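GH5 (PDB 4YHE) is a cellulase of glycoside hydrolase family 5 that probably hydrolyses the beta-1,4-glucosidic links of cellulose and related glucans. Local coordinates at residues V58-T63 with D85-M90; V62-H67 with Y74-G79. All blocks are in the same frame, centred on the assembly; numbering follows the deposited sequence.

Contact 1 of 2, residues V58-T63 with D85-M90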
loop_
_atom_site.group_PDB
_atom_site.type_symbol
_atom_site.label_atom_id
_atom_site.label_comp_id
_atom_site.label_asym_id
_atom_site.label_seq_id
_atom_site.Cartn_x
_atom_site.Cartn_y
_atom_site.Cartn_z
ATOM N N VAL A 58 8.940 -2.054 -4.639
ATOM C CA VAL A 58 9.048 -1.980 -3.201
ATOM C C VAL A 58 8.387 -0.701 -2.750
ATOM O O VAL A 58 8.576 0.359 -3.342
ATOM C CB VAL A 58 10.519 -2.083 -2.706
ATOM C CG1 VAL A 58 11.400 -0.982 -3.320
ATOM C CG2 VAL A 58 10.583 -1.979 -1.179
ATOM N N ARG A 59 7.584 -0.795 -1.700
ATOM C CA ARG A 59 7.005 0.395 -1.114
ATOM C C ARG A 59 7.728 0.654 0.213
ATOM O O ARG A 59 7.909 -0.252 1.047
ATOM C CB ARG A 59 5.503 0.225 -0.929
ATOM C CG ARG A 59 4.742 1.355 -0.237
ATOM C CD ARG A 59 3.249 1.055 -0.443
ATOM N NE ARG A 59 2.264 1.957 0.154
ATOM C CZ ARG A 59 1.718 1.839 1.367
ATOM N NH1 ARG A 59 2.105 0.901 2.211
ATOM N NH2 ARG A 59 0.768 2.701 1.750
ATOM N N ILE A 60 8.135 1.906 0.391
ATOM C CA ILE A 60 8.864 2.351 1.564
ATOM C C ILE A 60 7.965 3.374 2.252
ATOM O O ILE A 60 8.020 4.549 1.928
ATOM C CB ILE A 60 10.208 2.956 1.186
ATOM C CG1 ILE A 60 11.093 1.891 0.515
ATOM C CG2 ILE A 60 10.955 3.461 2.403
ATOM C CD1 ILE A 60 12.250 2.475 -0.268
ATOM N N PRO A 61 7.063 2.909 3.106
ATOM C CA PRO A 61 6.169 3.905 3.775
ATOM C C PRO A 61 7.030 4.756 4.706
ATOM O O PRO A 61 7.952 4.223 5.348
ATOM C CB PRO A 61 5.204 3.023 4.577
ATOM C CG PRO A 61 5.859 1.677 4.687
ATOM C CD PRO A 61 6.825 1.535 3.558
ATOM N N VAL A 62 6.749 6.065 4.801
ATOM C CA VAL A 62 7.555 6.917 5.639
ATOM C C VAL A 62 6.620 7.756 6.486
ATOM O O VAL A 62 5.725 8.378 5.945
ATOM C CB VAL A 62 8.419 7.863 4.799
ATOM C CG1 VAL A 62 9.193 8.794 5.725
ATOM C CG2 VAL A 62 9.350 7.073 3.868
ATOM N N THR A 63 6.858 7.769 7.788
ATOM C CA THR A 63 6.095 8.651 8.693
ATOM C C THR A 63 6.997 9.855 8.925
ATOM O O THR A 63 8.175 9.676 9.260
ATOM C CB THR A 63 5.796 7.941 9.998
ATOM O OG1 THR A 63 4.863 6.869 9.788
ATOM C CG2 THR A 63 5.208 8.935 11.054
ATOM N N ASP A 85 16.159 9.189 1.005
ATOM C CA ASP A 85 16.948 9.280 -0.244
ATOM C C ASP A 85 17.838 8.064 -0.432
ATOM O O ASP A 85 17.885 7.475 -1.516
ATOM C CB ASP A 85 17.799 10.575 -0.208
ATOM C CG ASP A 85 18.381 10.986 -1.560
ATOM O OD1 ASP A 85 18.394 10.214 -2.537
ATOM O OD2 ASP A 85 18.852 12.151 -1.600
ATOM N N GLU A 86 18.539 7.679 0.627
ATOM C CA GLU A 86 19.453 6.524 0.555
ATOM C C GLU A 86 18.730 5.214 0.283
ATOM O O GLU A 86 19.150 4.417 -0.569
ATOM C CB GLU A 86 20.284 6.393 1.848
ATOM C CG GLU A 86 21.469 7.350 1.918
ATOM C CD GLU A 86 22.842 6.661 1.766
ATOM O OE1 GLU A 86 23.095 5.583 2.384
ATOM O OE2 GLU A 86 23.690 7.227 1.040
ATOM N N LEU A 87 17.631 4.991 0.995
ATOM C CA LEU A 87 16.843 3.754 0.798
ATOM C C LEU A 87 16.294 3.631 -0.628
ATOM O O LEU A 87 16.385 2.561 -1.259
ATOM C CB LEU A 87 15.686 3.731 1.790
ATOM C CG LEU A 87 16.100 3.569 3.254
ATOM C CD1 LEU A 87 14.928 3.924 4.137
ATOM C CD2 LEU A 87 16.585 2.152 3.495
ATOM N N VAL A 88 15.736 4.740 -1.113
ATOM C CA VAL A 88 15.208 4.837 -2.464
ATOM C C VAL A 88 16.283 4.417 -3.465
ATOM O O VAL A 88 16.042 3.638 -4.388
ATOM C CB VAL A 88 14.731 6.292 -2.717
ATOM C CG1 VAL A 88 14.603 6.628 -4.182
ATOM C CG2 VAL A 88 13.406 6.535 -2.026
ATOM N N HIS A 89 17.495 4.919 -3.258
ATOM C CA HIS A 89 18.580 4.625 -4.210
ATOM C C HIS A 89 19.201 3.251 -4.062
ATOM O O HIS A 89 19.654 2.676 -5.063
ATOM C CB HIS A 89 19.578 5.798 -4.226
ATOM C CG HIS A 89 19.036 7.004 -4.921
ATOM N ND1 HIS A 89 18.465 8.068 -4.249
ATOM C CD2 HIS A 89 18.898 7.277 -6.244
ATOM C CE1 HIS A 89 18.045 8.958 -5.129
ATOM N NE2 HIS A 89 18.290 8.498 -6.344
ATOM N N MET A 90 19.154 2.652 -2.859
ATOM C CA MET A 90 19.476 1.218 -2.725
ATOM C C MET A 90 18.497 0.354 -3.521
ATOM O O MET A 90 18.891 -0.579 -4.239
ATOM C CB MET A 90 19.446 0.758 -1.263
ATOM C CG MET A 90 20.457 1.407 -0.330
ATOM S SD MET A 90 20.166 0.867 1.367
ATOM C CE MET A 90 21.488 1.670 2.274
#
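I60 reaches out from the barrel wall and sets its terminal methyl against the turn of helix 85-90 formed by L87 and V88. With CG1 beside the backbone N (chi1 -63°) and CD1 anti to CA, the long branch extends straight at the helix. CD1 ends 4.2 Å from L87 CB and equally far from the backbone N of V88, so it rests on the helix surface itself and not only on side chains. The shorter branch, CG2, meets the end of the leucine, with L87 CD1 4.4 Å from I60 CG2; the two side chains cross obliquely. V88 stands beside it and more loosely, its CG2 lying 4.6 Å from I60 CD1. No polar group bridges the segments, and all three touching residues are buried.

On the far side of the helix, H89 folds back over the preceding turn. Its ND1 donates to D85 O at 2.9 Å, while H89 N makes the usual helical bond to the same oxygen; the two donors come from opposite faces of the carbonyl plane. V88 CG1 lies over one ring face, offset toward the rim, and D153 bonds to NE2, which together hold the ring's rotation.

Alternation along the strand turns R59 the other way, into the barrel, where it forms salt bridges with E160 and E295. F47 of helix 44-53 touches L87, and V98 of strand 97-101 touches I60, completing the apolar layer. Strand 57-60, helix 78-93 and strand 97-101 make a beta-alpha-beta unit, and I60 packing outward on the helix is the strand-to-helix interface of a (beta/alpha)8, or TIM, barrel.

Contact 2 of 2, residues V62-H67 with Y74-G79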
loop_
_atom_site.group_PDB
_atom_site.type_symbol
_atom_site.label_atom_id
_atom_site.label_comp_id
_atom_site.label_asym_id
_atom_site.label_seq_id
_atom_site.Cartn_x
_atom_site.Cartn_y
_atom_site.Cartn_z
ATOM N N VAL A 62 6.749 6.065 4.801
ATOM C CA VAL A 62 7.555 6.917 5.639
ATOM C C VAL A 62 6.620 7.756 6.486
ATOM O O VAL A 62 5.725 8.378 5.945
ATOM C CB VAL A 62 8.419 7.863 4.799
ATOM C CG1 VAL A 62 9.193 8.794 5.725
ATOM C CG2 VAL A 62 9.350 7.073 3.868
ATOM N N THR A 63 6.858 7.769 7.788
ATOM C CA THR A 63 6.095 8.651 8.693
ATOM C C THR A 63 6.997 9.855 8.925
ATOM O O THR A 63 8.175 9.676 9.260
ATOM C CB THR A 63 5.796 7.941 9.998
ATOM O OG1 THR A 63 4.863 6.869 9.788
ATOM C CG2 THR A 63 5.208 8.935 11.054
ATOM N N TRP A 64 6.483 11.067 8.728
ATOM C CA TRP A 64 7.315 12.282 8.737
ATOM C C TRP A 64 7.272 13.013 10.097
ATOM O O TRP A 64 8.215 13.672 10.504
ATOM C CB TRP A 64 6.958 13.185 7.559
ATOM C CG TRP A 64 7.160 12.502 6.231
ATOM C CD1 TRP A 64 6.238 11.713 5.584
ATOM C CD2 TRP A 64 8.339 12.488 5.395
ATOM N NE1 TRP A 64 6.763 11.232 4.413
ATOM C CE2 TRP A 64 8.043 11.690 4.269
ATOM C CE3 TRP A 64 9.610 13.071 5.487
ATOM C CZ2 TRP A 64 8.959 11.471 3.243
ATOM C CZ3 TRP A 64 10.509 12.848 4.499
ATOM C CH2 TRP A 64 10.196 12.030 3.382
ATOM N N MET A 65 6.186 12.786 10.807
ATOM C CA MET A 65 5.944 13.275 12.136
ATOM C C MET A 65 7.192 13.164 13.017
ATOM O O MET A 65 7.782 12.095 13.124
ATOM C CB MET A 65 4.802 12.387 12.662
ATOM C CG MET A 65 4.104 12.827 13.901
ATOM S SD MET A 65 2.782 11.661 14.246
ATOM C CE MET A 65 3.748 10.289 14.854
ATOM N N GLY A 66 7.588 14.284 13.635
ATOM C CA GLY A 66 8.810 14.359 14.462
ATOM C C GLY A 66 9.997 14.951 13.693
ATOM O O GLY A 66 10.979 15.349 14.311
ATOM N N HIS A 67 9.905 15.007 12.359
ATOM C CA HIS A 67 10.997 15.479 11.504
ATOM C C HIS A 67 10.583 16.665 10.715
ATOM O O HIS A 67 11.237 17.007 9.757
ATOM C CB HIS A 67 11.469 14.373 10.548
ATOM C CG HIS A 67 11.776 13.101 11.248
ATOM N ND1 HIS A 67 12.913 12.931 12.005
ATOM C CD2 HIS A 67 11.060 11.965 11.381
ATOM C CE1 HIS A 67 12.894 11.734 12.557
ATOM N NE2 HIS A 67 11.791 11.118 12.174
ATOM N N TYR A 74 7.535 24.341 7.567
ATOM C CA TYR A 74 7.460 22.901 7.809
ATOM C C TYR A 74 8.718 22.197 7.264
ATOM O O TYR A 74 8.646 21.202 6.526
ATOM C CB TYR A 74 6.166 22.312 7.217
ATOM C CG TYR A 74 4.869 22.924 7.758
ATOM C CD1 TYR A 74 4.352 22.548 9.001
ATOM C CD2 TYR A 74 4.147 23.841 7.007
ATOM C CE1 TYR A 74 3.161 23.090 9.479
ATOM C CE2 TYR A 74 2.969 24.380 7.463
ATOM C CZ TYR A 74 2.473 24.004 8.694
ATOM O OH TYR A 74 1.300 24.569 9.136
ATOM N N ALA A 75 9.878 22.717 7.651
ATOM C CA ALA A 75 11.144 22.239 7.105
ATOM C C ALA A 75 11.384 20.784 7.524
ATOM O O ALA A 75 11.273 20.459 8.705
ATOM C CB ALA A 75 12.303 23.117 7.584
ATOM N N ILE A 76 11.714 19.919 6.563
ATOM C CA ILE A 76 11.996 18.534 6.879
ATOM C C ILE A 76 13.450 18.393 7.296
ATOM O O ILE A 76 14.348 18.810 6.580
ATOM C CB ILE A 76 11.775 17.606 5.664
ATOM C CG1 ILE A 76 10.298 17.640 5.227
ATOM C CG2 ILE A 76 12.240 16.184 5.989
ATOM C CD1 ILE A 76 10.053 16.869 3.949
ATOM N N GLU A 77 13.668 17.751 8.428
ATOM C CA GLU A 77 14.995 17.498 8.966
ATOM C C GLU A 77 15.853 16.791 7.920
ATOM O O GLU A 77 15.456 15.760 7.372
ATOM C CB GLU A 77 14.798 16.667 10.223
ATOM C CG GLU A 77 16.018 16.241 10.983
ATOM C CD GLU A 77 15.710 14.960 11.731
ATOM O OE1 GLU A 77 14.738 14.965 12.528
ATOM O OE2 GLU A 77 16.394 13.942 11.463
ATOM N N ARG A 78 17.019 17.350 7.599
ATOM C CA ARG A 78 17.802 16.800 6.479
ATOM C C ARG A 78 18.237 15.374 6.665
ATOM O O ARG A 78 18.273 14.611 5.705
ATOM C CB ARG A 78 19.064 17.621 6.194
ATOM C CG ARG A 78 19.829 17.056 4.995
ATOM C CD ARG A 78 20.425 18.139 4.140
ATOM N NE ARG A 78 21.830 18.349 4.439
ATOM C CZ ARG A 78 22.501 19.456 4.128
ATOM N NH1 ARG A 78 21.895 20.473 3.522
ATOM N NH2 ARG A 78 23.788 19.552 4.438
ATOM N N GLY A 79 18.617 14.994 7.879
ATOM C CA GLY A 79 19.055 13.622 8.118
ATOM C C GLY A 79 17.971 12.605 7.786
ATOM O O GLY A 79 18.244 11.524 7.234
HETATM O O HOH W 1 13.994 16.980 13.644
#
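H67 and E77 bring the two segments together, their CA atoms 5.1 Å apart, where a type II turn from W64 to H67 presents H67 O to E77 N in a nearly straight hydrogen bond of 2.9 Å. G66 takes the third place of that turn with a positive phi at which a CB would collide with the carbonyl O of M65. The same H67 O also receives a CA-H...O contact from I76 CA.

A second bond joins the side chains of the pair. H67 ND1 donates in its own ring plane to E77 OE1 at 2.8 Å, but meets the carboxylate from above its plane, the two planes standing 67° apart. E77 holds CG anti to its N (chi1 179°), which carries the acid over to the imidazole edge. NE2 at the other end of the ring bonds to the backbone O of S32; with donors needed at both nitrogens, the ring is probably protonated and the nearby carboxylate would support that charge. With an alanine in place of H67, E77 OE1 would probably lose its ring donor, S32 O its bond from NE2, and W80 the ring that stacks on it.

Deeper in, I76 lies obliquely against the six-membered ring of W64, with its CG2 4.0 Å from CZ3 and its CD1 4.1 Å from CE3. V62 CG1 presses on one face of the indole, while W64 NE1 is held by N101 O.

E77 is the N-cap residue of helix 78-93, whose W80 stacks on H67 and meets W64 nearly at right angles. Q145 of helix 129-149 bonds to I76 N and Y74 O, and I146 of that helix touches W64, which places the loop after strand 57-60 against helix 129-149 just ahead of helix 78-93.

How the contacts relate
Both contacts belong to one crossover: contact 1 packs strand 57-60 on the middle of helix 78-93, and contact 2 ties the loop after that strand to the start of the same helix. They share V62 and T63, with centres 14 Å apart; contact 1 lies about 13 Å from the centre of the chain and contact 2 about 21 Å. V62 links them, touching W80 and V84 on the helix between. Family 5 enzymes place their active site at the carboxyl ends of the barrel strands. R59, which bonds to E295 on the seventh strand, where this family carries its nucleophile, therefore probably lies close to that site, while contact 2 sits farther out.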